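Local coordinates for protein Alpha/beta hydrolase (PDB 3BWX) that probably acts as a hydrolase on an unidentified substrate, using the alpha/beta hydrolase fold, and binds calcium ions in the crystal, at residues C60-M63 against G67-D70; M76-M81 against M200-P205; R184-G189 against I194-D199. The protein carries 1 engineered substitution. All coordinates share one frame; numbering follows the deposited sequence. Where two conformers were deposited one is given.

Contact 1 of 3, residues C60-M63 against G67-D70. With EDO (1,2-ethanediol), chain R.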
ATOM      1  N   CYS A  60       3.428   6.888   7.387  1.00  9.34           N
ATOM      2  CA  CYS A  60       2.401   6.482   6.418  1.00  7.67           C
ATOM      3  C   CYS A  60       2.295   7.540   5.352  1.00  8.98           C
ATOM      4  O   CYS A  60       1.435   8.425   5.416  1.00  7.88           O
ATOM      5  CB  CYS A  60       1.070   6.268   7.084  1.00  8.41           C
ATOM      6  SG  CYS A  60       1.065   4.983   8.332  1.00 10.33           S
ATOM      7  N   PRO A  61       3.164   7.442   4.358  1.00  8.27           N
ATOM      8  CA  PRO A  61       3.130   8.411   3.267  1.00  6.61           C
ATOM      9  C   PRO A  61       2.048   8.158   2.240  1.00  8.80           C
ATOM     10  O   PRO A  61       1.645   7.058   2.048  1.00  8.72           O
ATOM     11  CB  PRO A  61       4.502   8.257   2.613  1.00  6.40           C
ATOM     12  CG  PRO A  61       4.786   6.786   2.821  1.00  9.46           C
ATOM     13  CD  PRO A  61       4.288   6.516   4.208  1.00  8.86           C
ATOM     14  N   GLU A  62       1.660   9.214   1.527  1.00  8.49           N
ATOM     15  CA  GLU A  62       0.710   9.169   0.423  1.00  6.99           C
ATOM     16  C   GLU A  62       1.418   9.688  -0.843  1.00  7.59           C
ATOM     17  O   GLU A  62       2.050  10.746  -0.804  1.00  7.99           O
ATOM     18  CB  GLU A  62      -0.478  10.100   0.741  1.00 10.88           C
ATOM     19  CG  GLU A  62      -1.006   9.843   2.131  1.00 14.48           C
ATOM     20  CD  GLU A  62      -2.264  10.562   2.437  1.00 11.22           C
ATOM     21  OE1 GLU A  62      -2.346  11.825   2.343  1.00  9.36           O
ATOM     22  OE2 GLU A  62      -3.189   9.826   2.801  1.00 12.35           O
HETATM   23  N   MSE A  63       1.313   8.927  -1.934  1.00  8.68           N
HETATM   24  CA  MSE A  63       1.972   9.344  -3.148  1.00  7.18           C
HETATM   25  C   MSE A  63       1.291  10.572  -3.759  1.00  7.37           C
HETATM   26  O   MSE A  63       0.120  10.915  -3.421  1.00  8.28           O
HETATM   27  CB  MSE A  63       2.004   8.186  -4.133  1.00 10.71           C
HETATM   28  CG  MSE A  63       2.844   7.048  -3.618  1.00  8.52           C
HETATM   29 SE   MSE A  63       4.723   7.387  -3.074  0.75 10.37          SE
HETATM   30  CE  MSE A  63       4.433   8.024  -1.221  1.00 10.41           C
ATOM     31  N   GLY A  67      -4.854  11.153  -1.500  1.00  9.25           N
ATOM     32  CA  GLY A  67      -5.077  11.704  -0.160  1.00  8.09           C
ATOM     33  C   GLY A  67      -4.786  13.167  -0.118  1.00  7.35           C
ATOM     34  O   GLY A  67      -5.252  13.927  -0.982  1.00  8.90           O
ATOM     35  N   ASP A  68      -4.013  13.594   0.879  1.00  8.78           N
ATOM     36  CA  ASP A  68      -3.693  15.016   1.067  1.00  7.83           C
ATOM     37  C   ASP A  68      -2.415  15.422   0.361  1.00  8.22           C
ATOM     38  O   ASP A  68      -2.002  16.559   0.447  1.00 11.36           O
ATOM     39  CB  ASP A  68      -3.536  15.342   2.554  1.00  7.36           C
ATOM     40  CG  ASP A  68      -4.854  15.414   3.298  1.00 15.62           C
ATOM     41  OD1 ASP A  68      -5.902  15.100   2.673  1.00 15.38           O
ATOM     42  OD2 ASP A  68      -4.833  15.756   4.520  1.00 17.90           O
ATOM     43  N   SER A  69      -1.766  14.484  -0.335  1.00  6.76           N
ATOM     44  CA  SER A  69      -0.615  14.881  -1.147  1.00  7.90           C
ATOM     45  C   SER A  69      -1.037  15.719  -2.349  1.00 10.12           C
ATOM     46  O   SER A  69      -2.110  15.550  -2.900  1.00 10.47           O
ATOM     47  CB  SER A  69       0.175  13.644  -1.586  1.00  8.44           C
ATOM     48  OG  SER A  69       0.983  13.115  -0.541  1.00  8.21           O
ATOM     49  N   ASP A  70      -0.169  16.633  -2.742  1.00  8.80           N
ATOM     50  CA  ASP A  70      -0.463  17.473  -3.849  1.00  7.26           C
ATOM     51  C   ASP A  70      -0.699  16.649  -5.081  1.00  9.01           C
ATOM     52  O   ASP A  70      -0.101  15.567  -5.251  1.00  8.11           O
ATOM     53  CB  ASP A  70       0.677  18.455  -4.178  1.00  8.66           C
ATOM     54  CG  ASP A  70       0.702  19.707  -3.295  1.00 10.74           C
ATOM     55  OD1 ASP A  70      -0.185  19.919  -2.437  1.00 12.63           O
ATOM     56  OD2 ASP A  70       1.666  20.475  -3.458  1.00 13.20           O
TER
HETATM   57  C1  EDO R 301      -4.920  11.880   5.155  1.00 29.00           C
HETATM   58  O1  EDO R 301      -6.108  12.673   5.132  1.00 44.76           O
HETATM   59  C2  EDO R 301      -5.247  10.593   4.460  1.00 21.41           C
HETATM   60  O2  EDO R 301      -5.539  10.957   3.131  1.00 35.83           O
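Ser69 OG donates a hydrogen bond to Glu62 O at 2.6 Å, coming in from above the carbonyl plane, 50° out of it. The serine methylene follows it inward, with Ser69 CB 3.3 Å from Met63 O. The second grip is on the Glu62 carboxylate. Asp68 N donates to Glu62 OE1 at 2.8 Å, with an N-H...O angle of 158°, again approaching from above the plane of the acceptor group. The glutamate chain, extended at chi2 (-172°), carries the carboxylate out to the backbone of Gly67 and Asp68. A 1,2-ethanediol, probably from the crystallisation liquor, lies beside the Glu62 and Asp68 carboxylates, its bonds weak and its fit at Glu62 OE2 doubtful. Further out, His19 ND1 bonds the same OE1 and is the stronger partner of this side chain, while Ala42 N bonds OE2. Ser69 OG is also bonded to His19 N, which ties the loop to strand 17-23. The selenomethionine side chain of Met63 turns the other way, onto Tyr83 and Leu87 of helix 80-94. Held at OE1 by Asp68 N and His19 ND1, the buried carboxylate probably stays ionised, and the loop leaving strand 58-61 is tied back to the strand end.

Contact 2 of 3, residues M76-M81 against M200-P205; sequences MTYQPM and MKIAEP. With CA (calcium ion), chain B.
Tyr78 O is met by three waters, one of them weakly, and one of the three also reaches Ile202 across the contact. Water 3 donates to Tyr78 O at 2.7 Å, water 2 does so weakly, and water 1 lies 2.9 Å from Tyr78 O. The same water 1 is 2.7 Å from Ile202 O, bridging two backbone carbonyls that have no direct bond. Waters 2 and 3 are also ligands of the calcium ion, so Tyr78 O belongs to the second shell of the metal. Pro205 O binds the calcium directly at 2.5 Å. Waters 2 to 6 and Ala208 O make up the rest, seven oxygens in all, with no protein side chain among them. Water 4, bound to the metal, donates to Glu204 O at 2.8 Å and so links that carbonyl to the metal shell.

Away from the waters the contact is apolar. Ile202 CG1 sits over the centre of the Tyr78 ring, 3.7 Å from the ring centroid and 10° off the normal, in a CH-pi contact. The two side chains cross at about a right angle. Tyr78 CG lies beside its backbone N (chi1 -71°), which lays the ring against Ile202 CG1, and Lys201 contributes its CB, 4.4 Å from Tyr78 CE2. Beyond the ring, Tyr78 OH is bonded to Asp199 OD2 and Ala72 N, fixing the rotation of the phenol.

Tyr78 is the centre of an inverse gamma turn, just ahead of Gln79, the N-cap of helix 80-94. Facing it across the contact runs the 3-10 segment 200-203, in the connection from strand 194-196 to helix 219-225.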
HETATM    1  N   MSE A  76       1.646  12.884 -16.417  1.00  6.45           N
HETATM    2  CA  MSE A  76       2.604  11.881 -16.874  1.00  9.21           C
HETATM    3  C   MSE A  76       3.602  11.552 -15.732  1.00  8.31           C
HETATM    4  O   MSE A  76       4.284  10.539 -15.783  1.00  7.80           O
HETATM    5  CB  MSE A  76       3.374  12.309 -18.148  1.00  9.13           C
HETATM    6  CG  MSE A  76       4.093  11.139 -18.798  1.00 11.23           C
HETATM    7 SE   MSE A  76       4.752  11.615 -20.529  0.75 13.91          SE
HETATM    8  CE  MSE A  76       6.022  10.130 -20.756  1.00 15.84           C
ATOM      9  N   THR A  77       3.687  12.364 -14.679  1.00 10.22           N
ATOM     10  CA  THR A  77       4.496  11.991 -13.524  1.00  8.03           C
ATOM     11  C   THR A  77       3.886  10.960 -12.560  1.00  7.88           C
ATOM     12  O   THR A  77       4.536  10.563 -11.591  1.00  7.85           O
ATOM     13  CB  THR A  77       4.878  13.251 -12.680  1.00  5.69           C
ATOM     14  OG1 THR A  77       3.697  13.829 -12.091  1.00  9.30           O
ATOM     15  CG2 THR A  77       5.623  14.215 -13.516  1.00 16.30           C
ATOM     16  N   TYR A  78       2.651  10.561 -12.859  1.00  7.80           N
ATOM     17  CA  TYR A  78       1.947   9.496 -12.102  1.00  8.36           C
ATOM     18  C   TYR A  78       2.439   8.139 -12.621  1.00  9.28           C
ATOM     19  O   TYR A  78       1.795   7.507 -13.445  1.00  9.38           O
ATOM     20  CB  TYR A  78       0.439   9.664 -12.278  1.00  8.28           C
ATOM     21  CG  TYR A  78      -0.157  10.845 -11.583  1.00  5.36           C
ATOM     22  CD1 TYR A  78       0.220  11.190 -10.269  1.00  6.70           C
ATOM     23  CD2 TYR A  78      -1.172  11.609 -12.175  1.00  7.56           C
ATOM     24  CE1 TYR A  78      -0.401  12.306  -9.576  1.00  7.37           C
ATOM     25  CE2 TYR A  78      -1.765  12.670 -11.488  1.00  7.63           C
ATOM     26  CZ  TYR A  78      -1.364  13.036 -10.214  1.00  9.31           C
ATOM     27  OH  TYR A  78      -1.965  14.070  -9.532  1.00  7.61           O
ATOM     28  N   GLN A  79       3.639   7.748 -12.202  1.00 10.30           N
ATOM     29  CA  GLN A  79       4.203   6.470 -12.629  1.00 10.96           C
ATOM     30  C   GLN A  79       5.146   5.946 -11.553  1.00  9.80           C
ATOM     31  O   GLN A  79       5.683   6.756 -10.750  1.00  8.95           O
ATOM     32  CB  GLN A  79       4.900   6.672 -13.975  1.00 12.36           C
ATOM     33  CG  GLN A  79       6.030   7.700 -13.955  1.00 15.66           C
ATOM     34  CD  GLN A  79       6.725   7.818 -15.270  1.00 23.65           C
ATOM     35  OE1 GLN A  79       6.580   6.967 -16.156  1.00 38.22           O
ATOM     36  NE2 GLN A  79       7.477   8.903 -15.432  1.00 37.17           N
ATOM     37  N   PRO A  80       5.305   4.612 -11.504  1.00  9.02           N
ATOM     38  CA  PRO A  80       6.091   4.001 -10.427  1.00  9.52           C
ATOM     39  C   PRO A  80       7.470   4.510 -10.167  1.00  8.28           C
ATOM     40  O   PRO A  80       7.838   4.656  -8.995  1.00  9.84           O
ATOM     41  CB  PRO A  80       6.101   2.519 -10.792  1.00 10.17           C
ATOM     42  CG  PRO A  80       4.817   2.328 -11.495  1.00 14.08           C
ATOM     43  CD  PRO A  80       4.667   3.565 -12.324  1.00 11.17           C
HETATM   44  N   MSE A  81       8.248   4.795 -11.202  1.00  8.23           N
HETATM   45  CA  MSE A  81       9.601   5.332 -10.921  1.00 11.29           C
HETATM   46  C   MSE A  81       9.633   6.715 -10.295  1.00 10.30           C
HETATM   47  O   MSE A  81      10.582   7.069  -9.610  1.00 10.90           O
HETATM   48  CB  MSE A  81      10.495   5.236 -12.161  1.00 11.06           C
HETATM   49  CG  MSE A  81      10.613   3.807 -12.689  1.00 11.49           C
HETATM   50 SE   MSE A  81      11.158   2.450 -11.405  0.75 22.94          SE
HETATM   51  CE  MSE A  81      12.847   3.111 -11.097  1.00 19.47           C
HETATM   52  N   MSE A 200      -8.308  11.845 -10.422  0.50  8.00           N
HETATM   53  CA  MSE A 200      -8.785  11.051 -11.523  0.50  9.08           C
HETATM   54  C   MSE A 200      -7.781  10.935 -12.669  0.50  6.40           C
HETATM   55  O   MSE A 200      -7.715   9.879 -13.320  0.50  6.66           O
HETATM   56  CB  MSE A 200     -10.124  11.592 -12.053  0.50 11.90           C
HETATM   57  CG  MSE A 200     -11.301  11.363 -11.120  0.50 13.51           C
HETATM   58 SE   MSE A 200     -11.665   9.515 -10.543  0.37 23.60          SE
HETATM   59  CE  MSE A 200     -11.134   9.665  -8.652  0.50 11.75           C
ATOM     60  N   LYS A 201      -6.951  11.966 -12.863  1.00 10.08           N
ATOM     61  CA  LYS A 201      -5.968  11.967 -13.929  1.00  7.52           C
ATOM     62  C   LYS A 201      -4.906  10.873 -13.814  1.00  8.38           C
ATOM     63  O   LYS A 201      -4.189  10.657 -14.800  1.00  9.06           O
ATOM     64  CB  LYS A 201      -5.312  13.327 -14.081  1.00  9.92           C
ATOM     65  CG  LYS A 201      -6.321  14.354 -14.546  1.00 12.39           C
ATOM     66  CD  LYS A 201      -5.707  15.692 -14.900  1.00 22.37           C
ATOM     67  CE  LYS A 201      -6.774  16.589 -15.481  1.00 24.00           C
ATOM     68  NZ  LYS A 201      -6.332  17.996 -15.556  1.00 38.02           N
ATOM     69  N   ILE A 202      -4.807  10.213 -12.648  1.00  9.28           N
ATOM     70  CA  ILE A 202      -4.025   9.016 -12.503  1.00 10.20           C
ATOM     71  C   ILE A 202      -4.412   7.953 -13.524  1.00  9.32           C
ATOM     72  O   ILE A 202      -3.581   7.162 -13.894  1.00  9.02           O
ATOM     73  CB  ILE A 202      -4.086   8.479 -11.027  1.00 11.18           C
ATOM     74  CG1 ILE A 202      -3.320   9.414 -10.081  1.00 10.65           C
ATOM     75  CG2 ILE A 202      -3.601   7.044 -10.918  1.00 16.40           C
ATOM     76  CD1 ILE A 202      -3.687   9.250  -8.568  1.00 16.23           C
ATOM     77  N   ALA A 203      -5.653   7.965 -13.982  1.00  9.64           N
ATOM     78  CA  ALA A 203      -6.113   6.989 -14.978  1.00  9.57           C
ATOM     79  C   ALA A 203      -5.566   7.207 -16.393  1.00 10.53           C
ATOM     80  O   ALA A 203      -5.708   6.358 -17.257  1.00  9.44           O
ATOM     81  CB  ALA A 203      -7.661   7.003 -15.018  1.00  9.21           C
ATOM     82  N   GLU A 204      -5.039   8.391 -16.673  1.00  8.06           N
ATOM     83  CA  GLU A 204      -4.490   8.697 -17.988  1.00  9.03           C
ATOM     84  C   GLU A 204      -3.295   7.803 -18.233  1.00  9.36           C
ATOM     85  O   GLU A 204      -2.371   7.740 -17.414  1.00  9.97           O
ATOM     86  CB  GLU A 204      -4.115  10.185 -18.092  1.00 10.09           C
ATOM     87  CG  GLU A 204      -5.335  11.085 -18.029  1.00 13.23           C
ATOM     88  CD  GLU A 204      -4.999  12.588 -18.089  1.00 12.16           C
ATOM     89  OE1 GLU A 204      -3.818  12.937 -18.321  1.00 11.68           O
ATOM     90  OE2 GLU A 204      -5.928  13.405 -17.854  1.00 18.36           O
ATOM     91  N   PRO A 205      -3.332   7.014 -19.314  1.00  7.31           N
ATOM     92  CA  PRO A 205      -2.222   6.042 -19.503  1.00  8.62           C
ATOM     93  C   PRO A 205      -0.852   6.603 -19.809  1.00 10.70           C
ATOM     94  O   PRO A 205       0.165   6.081 -19.314  1.00  9.96           O
ATOM     95  CB  PRO A 205      -2.698   5.185 -20.670  1.00  9.88           C
ATOM     96  CG  PRO A 205      -3.674   6.013 -21.413  1.00 11.28           C
ATOM     97  CD  PRO A 205      -4.378   6.804 -20.329  1.00  8.21           C
TER
HETATM   98 CA    CA B 285       0.887   4.995 -17.217  1.00 12.99          CA
HETATM   99  O   HOH W   1      -0.996   6.641 -13.568  1.00 12.07           O
HETATM  100  O   HOH W   2       1.389   7.330 -16.739  1.00 11.46           O
HETATM  101  O   HOH W   3       1.661   5.099 -14.703  1.00 13.09           O
HETATM  102  O   HOH W   4      -1.083   5.611 -16.137  1.00 12.28           O
HETATM  103  O   HOH W   5       1.347   2.726 -16.477  1.00 13.11           O
HETATM  104  O   HOH W   6       2.976   5.047 -18.381  1.00 12.61           O

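Contact 3 of 3, residues R184-G189 against I194-D199; sequences RIMVLG and IAFDYD
One face of the Phe196 ring is covered by the selenomethionine Met186, whose methyl CE stands 3.8 Å from the ring centroid, almost on the normal. The selenium follows over the same face, with Met186 SE 4.3 Å from the Phe196 centroid, a Met-aromatic contact. A bend at the end of the chain (chi3 72°) folds this methyl over the ring. Ile185 runs alongside the phenylalanine, pointing the same way, its CD1 4.1 Å from Phe196 CE1. Phe196 also touches Leu162, and Met186 and Ile194 touch Trp155, both of helix 155-166. Another flat group, the Asp197 carboxylate, lies against the branched end of Val187, with Asp197 OD1 3.7 Å from Val187 CG1.

These side chains project from an antiparallel beta hairpin, strands 186-188 and 194-196, whose directions make an angle of 147°. Strand 194-196 is the middle member of a small three-stranded sheet, with strand 151-152 beyond it, in the region between core strands 122-128 and 230-235, where alpha/beta hydrolases commonly carry a cap. Val187 and Ala195 form the hydrogen-bonded pair: Val187 N donates to Ala195 O at 2.8 Å, and Ala195 N returns a bond to Val187 O at 3.0 Å. Their side chains point to one face of the sheet, those of the non-hydrogen-bonded pair Leu188 and Ile194 to the opposite one. Ile194 CG2 also packs 3.9 Å from Met186 CB.

Past the strands, Asp197 N donates to Ile185 O at 3.0 Å, tilted 25° from the carbonyl plane, which joins the hairpin base to the end of helix 175-185. Asp197 centres an inverse gamma turn, and its OD2 forms a salt bridge with Arg43.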
ATOM      1  N   ARG A 184     -11.884   4.779   4.234  1.00  7.17           N
ATOM      2  CA  ARG A 184     -10.446   4.766   3.985  1.00  8.21           C
ATOM      3  C   ARG A 184     -10.047   5.135   2.564  1.00  7.90           C
ATOM      4  O   ARG A 184      -8.949   5.697   2.353  1.00  9.95           O
ATOM      5  CB  ARG A 184      -9.821   3.420   4.318  1.00  7.38           C
ATOM      6  CG  ARG A 184      -9.832   3.076   5.772  1.00  8.25           C
ATOM      7  CD  ARG A 184      -9.320   1.708   6.049  1.00  7.66           C
ATOM      8  NE  ARG A 184      -9.376   1.451   7.452  1.00  7.84           N
ATOM      9  CZ  ARG A 184      -8.917   0.350   8.045  1.00 10.70           C
ATOM     10  NH1 ARG A 184      -8.481  -0.681   7.334  1.00 10.62           N
ATOM     11  NH2 ARG A 184      -9.021   0.240   9.356  1.00 12.99           N
ATOM     12  N   ILE A 185     -10.916   4.847   1.591  1.00  7.65           N
ATOM     13  CA  ILE A 185     -10.569   4.998   0.188  1.00 10.49           C
ATOM     14  C   ILE A 185     -11.328   6.125  -0.526  1.00  8.66           C
ATOM     15  O   ILE A 185     -10.992   6.503  -1.652  1.00 11.39           O
ATOM     16  CB  ILE A 185     -10.679   3.633  -0.539  1.00 10.22           C
ATOM     17  CG1 ILE A 185     -12.122   3.215  -0.826  1.00 11.50           C
ATOM     18  CG2 ILE A 185      -9.934   2.544   0.270  1.00 10.55           C
ATOM     19  CD1 ILE A 185     -12.149   1.849  -1.541  1.00 14.88           C
HETATM   20  N   MSE A 186     -12.347   6.667   0.149  1.00  8.65           N
HETATM   21  CA  MSE A 186     -13.171   7.715  -0.415  1.00  8.78           C
HETATM   22  C   MSE A 186     -13.246   8.860   0.565  1.00 10.05           C
HETATM   23  O   MSE A 186     -12.941   8.729   1.737  1.00  9.39           O
HETATM   24  CB  MSE A 186     -14.594   7.210  -0.779  1.00  9.87           C
HETATM   25  CG  MSE A 186     -14.629   5.911  -1.503  1.00  8.89           C
HETATM   26 SE   MSE A 186     -16.383   5.443  -2.129  0.75 14.78          SE
HETATM   27  CE  MSE A 186     -16.487   6.726  -3.521  1.00 21.99           C
ATOM     28  N   VAL A 187     -13.714   9.991   0.074  1.00  9.02           N
ATOM     29  CA  VAL A 187     -13.777  11.219   0.874  1.00 11.41           C
ATOM     30  C   VAL A 187     -14.999  12.047   0.483  1.00 11.06           C
ATOM     31  O   VAL A 187     -15.414  12.055  -0.662  1.00 11.05           O
ATOM     32  CB  VAL A 187     -12.465  12.022   0.708  1.00 14.57           C
ATOM     33  CG1 VAL A 187     -12.339  12.580  -0.689  1.00 14.44           C
ATOM     34  CG2 VAL A 187     -12.439  13.168   1.689  1.00 18.43           C
ATOM     35  N   LEU A 188     -15.582  12.725   1.455  1.00 13.98           N
ATOM     36  CA  LEU A 188     -16.625  13.687   1.182  1.00 17.65           C
ATOM     37  C   LEU A 188     -15.940  14.928   0.651  1.00 19.55           C
ATOM     38  O   LEU A 188     -15.266  15.634   1.401  1.00 23.09           O
ATOM     39  CB  LEU A 188     -17.403  14.002   2.454  1.00 13.89           C
ATOM     40  CG  LEU A 188     -18.487  15.077   2.326  1.00 18.78           C
ATOM     41  CD1 LEU A 188     -19.590  14.768   1.319  1.00 12.80           C
ATOM     42  CD2 LEU A 188     -19.051  15.290   3.703  1.00 22.74           C
ATOM     43  N   GLY A 189     -16.072  15.143  -0.649  1.00 22.18           N
ATOM     44  CA  GLY A 189     -15.478  16.280  -1.330  1.00 25.49           C
ATOM     45  C   GLY A 189     -16.184  17.616  -1.202  1.00 28.79           C
ATOM     46  O   GLY A 189     -17.185  17.768  -0.475  1.00 27.26           O
ATOM     47  N   ILE A 194     -19.448  12.017  -2.261  1.00  9.92           N
ATOM     48  CA  ILE A 194     -18.426  11.105  -1.798  1.00 12.12           C
ATOM     49  C   ILE A 194     -17.758  10.487  -3.002  1.00 13.25           C
ATOM     50  O   ILE A 194     -18.414   9.893  -3.835  1.00 12.05           O
ATOM     51  CB  ILE A 194     -19.081  10.031  -0.925  1.00 13.05           C
ATOM     52  CG1 ILE A 194     -19.597  10.653   0.396  1.00 12.38           C
ATOM     53  CG2 ILE A 194     -18.079   8.869  -0.640  1.00  9.35           C
ATOM     54  CD1 ILE A 194     -20.778   9.949   0.985  1.00 16.10           C
ATOM     55  N   ALA A 195     -16.432  10.612  -3.082  1.00 11.49           N
ATOM     56  CA  ALA A 195     -15.721  10.185  -4.257  1.00 13.18           C
ATOM     57  C   ALA A 195     -14.404   9.531  -3.840  1.00 12.38           C
ATOM     58  O   ALA A 195     -13.962   9.676  -2.717  1.00 11.89           O
ATOM     59  CB  ALA A 195     -15.462  11.380  -5.165  1.00 14.42           C
ATOM     60  N   PHE A 196     -13.811   8.764  -4.735  1.00 13.23           N
ATOM     61  CA  PHE A 196     -12.520   8.144  -4.449  1.00 11.73           C
ATOM     62  C   PHE A 196     -11.464   9.247  -4.227  1.00  9.05           C
ATOM     63  O   PHE A 196     -11.459  10.292  -4.894  1.00 10.94           O
ATOM     64  CB  PHE A 196     -12.113   7.154  -5.542  1.00 14.49           C
ATOM     65  CG  PHE A 196     -13.020   5.972  -5.595  1.00 11.78           C
ATOM     66  CD1 PHE A 196     -12.879   4.900  -4.679  1.00 12.47           C
ATOM     67  CD2 PHE A 196     -14.123   5.978  -6.471  1.00 21.09           C
ATOM     68  CE1 PHE A 196     -13.765   3.832  -4.700  1.00 18.39           C
ATOM     69  CE2 PHE A 196     -15.003   4.933  -6.492  1.00 18.44           C
ATOM     70  CZ  PHE A 196     -14.832   3.836  -5.598  1.00 20.67           C
ATOM     71  N   ASP A 197     -10.612   9.002  -3.241  1.00  9.92           N
ATOM     72  CA  ASP A 197      -9.711  10.058  -2.723  1.00  7.89           C
ATOM     73  C   ASP A 197      -8.378  10.094  -3.468  1.00  8.06           C
ATOM     74  O   ASP A 197      -7.318   9.909  -2.901  1.00  8.09           O
ATOM     75  CB  ASP A 197      -9.507   9.829  -1.221  1.00  8.66           C
ATOM     76  CG  ASP A 197      -8.970  11.050  -0.492  1.00 10.99           C
ATOM     77  OD1 ASP A 197      -8.728  12.130  -1.080  1.00  9.26           O
ATOM     78  OD2 ASP A 197      -8.784  10.930   0.741  1.00 10.60           O
ATOM     79  N   TYR A 198      -8.471  10.363  -4.776  1.00  8.45           N
ATOM     80  CA  TYR A 198      -7.256  10.478  -5.571  1.00  8.23           C
ATOM     81  C   TYR A 198      -7.568  11.311  -6.796  1.00 10.14           C
ATOM     82  O   TYR A 198      -8.739  11.454  -7.166  1.00 10.00           O
ATOM     83  CB  TYR A 198      -6.626   9.101  -5.948  1.00  6.19           C
ATOM     84  CG  TYR A 198      -7.479   8.201  -6.783  1.00  7.56           C
ATOM     85  CD1 TYR A 198      -7.472   8.305  -8.172  1.00 12.98           C
ATOM     86  CD2 TYR A 198      -8.257   7.211  -6.222  1.00 11.22           C
ATOM     87  CE1 TYR A 198      -8.271   7.462  -8.951  1.00 13.75           C
ATOM     88  CE2 TYR A 198      -9.047   6.397  -6.998  1.00 13.04           C
ATOM     89  CZ  TYR A 198      -9.046   6.514  -8.360  1.00 12.30           C
ATOM     90  OH  TYR A 198      -9.810   5.693  -9.173  1.00 14.64           O
ATOM     91  N   ASP A 199      -6.522  11.847  -7.422  1.00  7.96           N
ATOM     92  CA  ASP A 199      -6.663  12.558  -8.708  1.00  4.94           C
ATOM     93  C   ASP A 199      -7.124  11.610  -9.856  1.00  4.59           C
ATOM     94  O   ASP A 199      -6.415  10.667 -10.198  1.00  8.35           O
ATOM     95  CB  ASP A 199      -5.279  13.132  -9.079  1.00  7.61           C
ATOM     96  CG  ASP A 199      -5.309  14.089 -10.271  1.00  9.30           C
ATOM     97  OD1 ASP A 199      -6.356  14.212 -10.933  1.00  7.97           O
ATOM     98  OD2 ASP A 199      -4.262  14.729 -10.479  1.00 10.78           O
TER

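Contact 1 is the most central, its centre about 12 Å from the centre of the chain, against about 16 Å for the centres of contacts 2 and 3. It fastens the exit of a core strand with side-chain polar bonds. Contacts 1 and 2 are buried; contact 3, only partly so, rests instead on main-chain pairing, with apolar groups and a ring added. Contact 2 joins pieces far apart in sequence; there an aliphatic group on a ring is combined with metal-bound water. The residues following strand 194-196 connect all three: Gly67 N lies 3.1 Å from Asp197 O, and Tyr78 OH is 2.6 Å from Asp199 OD2, both probable hydrogen bonds.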